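Local coordinates for protein fimbrial subunit type 1 (Actinomyces oris, PDB 3UXF) that forms the shaft of type 1 fimbriae on the bacterial surface as the major structural subunit, serving cell adhesion, at residues A[349-361]-A[418-430]. Numbering follows the deposited sequence.
Unlike the reference sequence in segment 349-361: Ile-357 (reference Val).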
# COMPACT_ATOMS: atom_id res chain seq x y z
N VAL A 349 6.05 0.95 -1.44
CA VAL A 349 6.71 1.67 -0.35
C VAL A 349 8.20 1.56 -0.55
O VAL A 349 8.68 0.54 -1.04
CB VAL A 349 6.34 1.09 1.06
CG1 VAL A 349 4.89 1.33 1.34
CG2 VAL A 349 6.68 -0.41 1.22
N LEU A 350 8.92 2.60 -0.17
CA LEU A 350 10.36 2.68 -0.38
C LEU A 350 11.13 2.85 0.92
O LEU A 350 10.64 3.49 1.87
CB LEU A 350 10.72 3.90 -1.23
CG LEU A 350 10.00 3.98 -2.58
CD1 LEU A 350 10.47 5.23 -3.32
CD2 LEU A 350 10.26 2.75 -3.41
N SER A 351 12.31 2.25 0.94
CA SER A 351 13.39 2.56 1.90
C SER A 351 14.57 3.10 1.08
O SER A 351 14.85 2.59 -0.01
CB SER A 351 13.83 1.30 2.66
OG SER A 351 12.76 0.71 3.37
N LYS A 352 15.23 4.14 1.59
CA LYS A 352 16.30 4.81 0.82
C LYS A 352 17.59 4.83 1.63
O LYS A 352 17.65 5.42 2.70
CB LYS A 352 15.86 6.22 0.42
CG LYS A 352 14.61 6.24 -0.42
CD LYS A 352 14.19 7.69 -0.68
CE LYS A 352 12.91 7.73 -1.51
NZ LYS A 352 13.19 7.58 -2.98
N TYR A 353 18.64 4.21 1.09
CA TYR A 353 19.93 4.08 1.76
C TYR A 353 21.00 4.74 0.92
O TYR A 353 21.04 4.57 -0.31
CB TYR A 353 20.30 2.58 1.95
CG TYR A 353 19.56 1.89 3.07
CD1 TYR A 353 18.31 1.29 2.86
CD2 TYR A 353 20.07 1.88 4.36
CE1 TYR A 353 17.61 0.69 3.90
CE2 TYR A 353 19.39 1.28 5.41
CZ TYR A 353 18.17 0.69 5.17
OH TYR A 353 17.48 0.06 6.19
N GLY A 354 21.87 5.50 1.58
CA GLY A 354 22.92 6.21 0.86
C GLY A 354 24.34 5.83 1.27
O GLY A 354 24.61 5.39 2.39
N LYS A 355 25.26 5.99 0.33
CA LYS A 355 26.69 5.84 0.60
C LYS A 355 27.23 7.12 1.20
O LYS A 355 26.82 8.20 0.78
CB LYS A 355 27.38 5.60 -0.74
CG LYS A 355 28.92 5.64 -0.64
CD LYS A 355 29.63 5.38 -2.01
CE LYS A 355 29.06 4.17 -2.74
NZ LYS A 355 29.58 2.90 -2.17
N VAL A 356 28.12 7.01 2.19
CA VAL A 356 28.85 8.17 2.68
C VAL A 356 30.30 7.98 2.30
O VAL A 356 30.86 6.91 2.53
CB VAL A 356 28.74 8.27 4.22
CG1 VAL A 356 29.63 9.36 4.74
CG2 VAL A 356 27.25 8.50 4.61
N ILE A 357 30.92 8.99 1.70
CA ILE A 357 32.37 8.94 1.48
C ILE A 357 33.01 9.90 2.46
O ILE A 357 32.73 11.10 2.40
CB ILE A 357 32.78 9.31 0.04
CG1 ILE A 357 32.17 8.31 -0.93
CG2 ILE A 357 34.28 9.24 -0.09
CD1 ILE A 357 32.32 8.73 -2.43
N LEU A 358 33.83 9.38 3.38
CA LEU A 358 34.47 10.21 4.39
C LEU A 358 35.87 10.50 3.89
O LEU A 358 36.65 9.57 3.65
CB LEU A 358 34.48 9.43 5.70
CG LEU A 358 34.95 10.13 6.99
CD1 LEU A 358 34.63 9.21 8.19
CD2 LEU A 358 36.43 10.42 6.97
N THR A 359 36.20 11.79 3.74
CA THR A 359 37.57 12.21 3.43
C THR A 359 38.22 12.81 4.66
O THR A 359 37.66 13.72 5.29
CB THR A 359 37.60 13.26 2.32
OG1 THR A 359 37.09 12.67 1.12
CG2 THR A 359 39.05 13.75 2.06
N LYS A 360 39.38 12.29 5.02
CA LYS A 360 40.10 12.78 6.18
C LYS A 360 41.22 13.72 5.75
O LYS A 360 41.99 13.41 4.85
CB LYS A 360 40.68 11.62 6.99
CG LYS A 360 41.37 12.03 8.27
CD LYS A 360 40.36 12.48 9.32
CE LYS A 360 41.02 12.64 10.68
NZ LYS A 360 41.85 13.87 10.77
N THR A 361 41.30 14.86 6.41
CA THR A 361 42.35 15.82 6.13
C THR A 361 42.82 16.46 7.43
O THR A 361 42.49 15.98 8.51
CB THR A 361 41.90 16.90 5.12
OG1 THR A 361 43.05 17.60 4.63
CG2 THR A 361 40.94 17.88 5.77
N GLY A 418 43.39 8.72 2.12
CA GLY A 418 42.73 9.24 3.31
C GLY A 418 41.22 9.20 3.27
O GLY A 418 40.57 10.13 3.76
N THR A 419 40.66 8.15 2.69
CA THR A 419 39.19 8.09 2.59
C THR A 419 38.65 6.76 3.08
O THR A 419 39.36 5.77 3.16
CB THR A 419 38.72 8.26 1.14
OG1 THR A 419 39.18 7.14 0.38
CG2 THR A 419 39.26 9.55 0.55
N VAL A 420 37.36 6.73 3.40
CA VAL A 420 36.71 5.45 3.67
C VAL A 420 35.25 5.60 3.30
O VAL A 420 34.67 6.68 3.47
CB VAL A 420 36.86 4.97 5.14
CG1 VAL A 420 36.21 5.94 6.13
CG2 VAL A 420 36.29 3.55 5.32
N GLU A 421 34.67 4.54 2.76
CA GLU A 421 33.22 4.55 2.48
C GLU A 421 32.47 3.93 3.63
O GLU A 421 32.90 2.91 4.20
CB GLU A 421 32.90 3.79 1.20
CG GLU A 421 33.57 4.42 0.00
CD GLU A 421 33.08 3.88 -1.33
OE1 GLU A 421 32.39 2.85 -1.36
OE2 GLU A 421 33.40 4.54 -2.34
N ILE A 422 31.35 4.55 3.99
CA ILE A 422 30.46 4.01 5.00
C ILE A 422 29.19 3.62 4.24
O ILE A 422 28.39 4.48 3.83
CB ILE A 422 30.18 5.03 6.09
CG1 ILE A 422 31.52 5.43 6.76
CG2 ILE A 422 29.21 4.44 7.10
CD1 ILE A 422 31.38 6.51 7.79
N ASN A 423 29.03 2.31 4.01
CA ASN A 423 27.96 1.80 3.16
C ASN A 423 27.07 0.87 3.93
O ASN A 423 27.56 -0.19 4.34
CB ASN A 423 28.57 0.94 2.04
CG ASN A 423 29.49 1.72 1.11
OD1 ASN A 423 29.27 2.92 0.86
ND2 ASN A 423 30.49 1.06 0.60
N TYR A 424 25.79 1.16 4.14
CA TYR A 424 25.10 2.36 3.69
C TYR A 424 24.18 2.80 4.83
O TYR A 424 23.83 1.99 5.69
CB TYR A 424 24.25 2.05 2.46
CG TYR A 424 25.01 1.38 1.35
CD1 TYR A 424 25.62 2.12 0.35
CD2 TYR A 424 25.11 -0.00 1.28
CE1 TYR A 424 26.32 1.52 -0.66
CE2 TYR A 424 25.81 -0.62 0.27
CZ TYR A 424 26.41 0.15 -0.71
OH TYR A 424 27.11 -0.44 -1.73
N LEU A 425 23.78 4.07 4.83
CA LEU A 425 22.92 4.60 5.88
C LEU A 425 21.57 5.06 5.34
O LEU A 425 21.50 5.69 4.29
CB LEU A 425 23.61 5.77 6.58
CG LEU A 425 24.68 5.41 7.62
CD1 LEU A 425 25.63 6.56 7.83
CD2 LEU A 425 24.03 5.00 8.92
N ARG A 426 20.51 4.74 6.06
CA ARG A 426 19.16 5.15 5.67
C ARG A 426 19.04 6.66 5.76
O ARG A 426 19.56 7.27 6.69
CB ARG A 426 18.12 4.49 6.57
CG ARG A 426 16.80 4.15 5.86
CD ARG A 426 15.62 4.30 6.81
NE ARG A 426 15.61 5.62 7.41
CZ ARG A 426 15.84 5.86 8.70
NH1 ARG A 426 16.06 4.86 9.54
NH2 ARG A 426 15.84 7.11 9.14
N ALA A 427 18.36 7.27 4.80
CA ALA A 427 18.19 8.71 4.79
C ALA A 427 17.56 9.20 6.08
O ALA A 427 16.63 8.59 6.59
CB ALA A 427 17.34 9.13 3.60
N ASN A 428 18.07 10.31 6.61
CA ASN A 428 17.52 10.89 7.82
C ASN A 428 16.14 11.49 7.56
O ASN A 428 15.32 11.59 8.47
CB ASN A 428 18.43 11.99 8.37
CG ASN A 428 19.79 11.47 8.78
OD1 ASN A 428 20.75 11.57 8.02
ND2 ASN A 428 19.88 10.93 9.98
N ASP A 429 15.91 11.89 6.32
CA ASP A 429 14.66 12.56 5.96
C ASP A 429 13.66 11.68 5.20
O ASP A 429 12.73 12.19 4.60
CB ASP A 429 14.95 13.83 5.17
CG ASP A 429 15.61 13.56 3.83
OD1 ASP A 429 16.02 12.41 3.60
OD2 ASP A 429 15.70 14.49 3.02
N TYR A 430 13.86 10.37 5.24
CA TYR A 430 12.94 9.44 4.61
C TYR A 430 12.96 8.18 5.45
O TYR A 430 13.95 7.46 5.47
CB TYR A 430 13.32 9.16 3.16
CG TYR A 430 12.16 8.71 2.29
CD1 TYR A 430 11.59 9.57 1.37
CD2 TYR A 430 11.65 7.42 2.39
CE1 TYR A 430 10.54 9.17 0.58
CE2 TYR A 430 10.60 7.01 1.60
CZ TYR A 430 10.04 7.89 0.69
OH TYR A 430 9.00 7.48 -0.10
O HOH W 1 7.59 5.14 0.13
O HOH W 2 14.05 5.25 3.94
O HOH W 3 28.71 0.57 -3.58
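Lys-352 lays its CE over the centre of one face of the Tyr-430 ring, 3.5 Å from the centroid, a CH-pi contact, while its ammonium, also a cation-pi partner, forms salt bridges with Glu-473 and Asp-313. A water at that ring's edge joins Tyr-430 OH to Leu-350 N. Tyr-353 presents a face to Arg-426, whose CG sits 3.9 Å from the ring centroid; Tyr-424 O lies at the edge, and Tyr-353 OH is hydrogen-bonded to Ala-194 O. The Tyr-424 ring has Asn-423 CB over one face and Gly-354 O at its edge.

Lys-355, its CG anti to the backbone N (chi1 171°), bends twice to bring NZ back across the strands. Lys-355 NZ meets Glu-421 OE1 at 2.9 Å in a salt bridge, from above the carboxylate plane, and donates a hydrogen bond to Asn-423 OD1 at 3.0 Å. Asn-423 ND2 donates to the anti lone pair of Glu-421 OE1, which lies in that amide's plane, so two donors grip this one oxygen.

The strands run antiparallel, with paired backbone bonds at Gly-354/Leu-425, Val-356/Ile-422 and Leu-358/Val-420. The cis peptide before Tyr-424 falls between the first two pairs. On the face carrying Val-356 and Ile-422, Leu-358 CB packs against Val-420 CG1 at 3.9 Å. Lys-360 N donates to Gly-418 O, and Lys-360 NZ is joined to Asp-484 CG by an intramolecular isopeptide bond; such bonds within beta-sandwich domains are characteristic of Gram-positive pilins.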